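Local coordinates for protein putative S41 protease (Bacteroides fragilis NCTC 9343, PDB 3K50) that is of unknown function but is probably a serine peptidase of the S41 (C-terminal processing protease) type that cleaves polypeptide chains, at residues A199-T202 with Q206-N209. Sequence-based numbering, arbitrary orientation.
Sequences AGPT and QAYN
The carbonyl of A199 reaches into the first turn of the helix that starts at A207 and meets two of its backbone N-H groups. The main bond comes from N209 N, 3.0 Å from A199 O; the one from Y208 N to the same oxygen is weak, bent to 129° at the hydrogen. Amides at the start of a helix have no earlier turn to bond to, and here a loop carbonyl caps the helix N-terminus, with Q206 at the N-cap position, while the N-H of A207 goes to the S205 hydroxyl. Packing is close on the buried side, where the Y208 ring lies along the G200-P201 backbone and its CE2 comes 3.4 Å from G200 C. G200 CA sits over one ring face, 3.8 Å from the centroid, and P201 CD over the same face at 3.9 Å, two CH-pi contacts from consecutive residues. With chi1 at -56°, the tyrosine CG stays beside its own backbone N, which turns the ring back over the loop. On the other side of A199, its methyl rests 3.5 Å from both N209 ND2 and Q206 NE2. N209 ND2 bonds to Q206 OE1, straight at the hydrogen but side-on to the carbonyl and off its lone pairs, so the placing of the two amides is somewhat doubtful. At the exposed rim, P201 CD and A207 CB share a single apolar touch. The loop following strand 187-194 thus folds back over the N-terminus of helix 207-221, with A199 and N209 packed against C241 of helix 239-249 and Y208 against the loop residues V172, K174 and P175 ahead of strand 176-184.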
ATOM      1  N   ALA A 199      -3.581   6.943 -10.293  1.00 30.12           N
ATOM      2  CA  ALA A 199      -3.310   8.119 -11.068  1.00 30.17           C
ATOM      3  C   ALA A 199      -4.267   9.247 -10.764  1.00 33.49           C
ATOM      4  O   ALA A 199      -3.849  10.384 -10.759  1.00 29.82           O
ATOM      5  CB  ALA A 199      -3.286   7.763 -12.593  1.00 33.05           C
ATOM      6  N   GLY A 200      -5.533   8.925 -10.467  1.00 35.03           N
ATOM      7  CA  GLY A 200      -6.548   9.923 -10.172  1.00 33.77           C
ATOM      8  C   GLY A 200      -7.836   9.270  -9.655  1.00 37.00           C
ATOM      9  O   GLY A 200      -7.926   8.019  -9.607  1.00 32.71           O
ATOM     10  N   PRO A 201      -8.818  10.106  -9.217  1.00 38.31           N
ATOM     11  CA  PRO A 201     -10.081   9.583  -8.661  1.00 40.39           C
ATOM     12  C   PRO A 201     -10.963   8.876  -9.699  1.00 45.31           C
ATOM     13  O   PRO A 201     -11.607   7.913  -9.353  1.00 50.81           O
ATOM     14  CB  PRO A 201     -10.777  10.824  -8.076  1.00 39.20           C
ATOM     15  CG  PRO A 201     -10.172  11.996  -8.804  1.00 42.26           C
ATOM     16  CD  PRO A 201      -8.745  11.580  -9.140  1.00 38.32           C
ATOM     17  N   THR A 202     -10.947   9.321 -10.954  1.00 49.32           N
ATOM     18  CA  THR A 202     -11.743   8.713 -12.013  1.00 51.03           C
ATOM     19  C   THR A 202     -10.843   7.982 -13.017  1.00 52.82           C
ATOM     20  O   THR A 202      -9.625   8.175 -13.026  1.00 46.49           O
ATOM     21  CB  THR A 202     -12.609   9.759 -12.729  1.00 52.76           C
ATOM     22  OG1 THR A 202     -11.764  10.675 -13.426  1.00 54.80           O
ATOM     23  CG2 THR A 202     -13.518  10.523 -11.729  1.00 45.92           C
ATOM     24  N   GLN A 206      -5.528  12.226 -14.087  1.00 43.42           N
ATOM     25  CA  GLN A 206      -4.131  12.248 -13.690  1.00 42.83           C
ATOM     26  C   GLN A 206      -3.966  13.086 -12.411  1.00 39.80           C
ATOM     27  O   GLN A 206      -2.846  13.374 -11.967  1.00 37.95           O
ATOM     28  CB  GLN A 206      -3.304  12.831 -14.831  1.00 42.82           C
ATOM     29  CG  GLN A 206      -3.000  11.824 -15.896  1.00 50.80           C
ATOM     30  CD  GLN A 206      -1.840  10.908 -15.539  1.00 62.42           C
ATOM     31  OE1 GLN A 206      -0.625  11.320 -15.491  1.00 53.52           O
ATOM     32  NE2 GLN A 206      -2.185   9.635 -15.337  1.00 66.18           N
ATOM     33  N   ALA A 207      -5.088  13.457 -11.803  1.00 36.04           N
ATOM     34  CA  ALA A 207      -5.074  14.327 -10.639  1.00 35.92           C
ATOM     35  C   ALA A 207      -4.047  13.915  -9.565  1.00 35.26           C
ATOM     36  O   ALA A 207      -3.329  14.780  -9.065  1.00 35.21           O
ATOM     37  CB  ALA A 207      -6.490  14.451 -10.027  1.00 32.57           C
ATOM     38  N   TYR A 208      -3.939  12.635  -9.239  1.00 33.44           N
ATOM     39  CA  TYR A 208      -3.008  12.250  -8.145  1.00 33.55           C
ATOM     40  C   TYR A 208      -1.588  12.211  -8.630  1.00 33.41           C
ATOM     41  O   TYR A 208      -0.689  12.496  -7.869  1.00 30.69           O
ATOM     42  CB  TYR A 208      -3.343  10.918  -7.539  1.00 30.82           C
ATOM     43  CG  TYR A 208      -4.765  10.793  -7.012  1.00 34.44           C
ATOM     44  CD1 TYR A 208      -5.426  11.879  -6.445  1.00 30.99           C
ATOM     45  CD2 TYR A 208      -5.417   9.537  -6.990  1.00 35.66           C
ATOM     46  CE1 TYR A 208      -6.715  11.742  -5.933  1.00 35.98           C
ATOM     47  CE2 TYR A 208      -6.708   9.382  -6.456  1.00 31.25           C
ATOM     48  CZ  TYR A 208      -7.344  10.478  -5.919  1.00 35.92           C
ATOM     49  OH  TYR A 208      -8.625  10.351  -5.395  1.00 35.17           O
ATOM     50  N   ASN A 209      -1.388  11.816  -9.882  1.00 31.78           N
ATOM     51  CA  ASN A 209      -0.061  11.897 -10.443  1.00 32.41           C
ATOM     52  C   ASN A 209       0.423  13.356 -10.470  1.00 31.99           C
ATOM     53  O   ASN A 209       1.604  13.606 -10.237  1.00 30.72           O
ATOM     54  CB  ASN A 209      -0.007  11.336 -11.828  1.00 27.76           C
ATOM     55  CG  ASN A 209       0.014   9.880 -11.853  1.00 34.70           C
ATOM     56  OD1 ASN A 209       0.249   9.223 -10.831  1.00 34.13           O
ATOM     57  ND2 ASN A 209      -0.201   9.322 -13.056  1.00 39.09           N
TER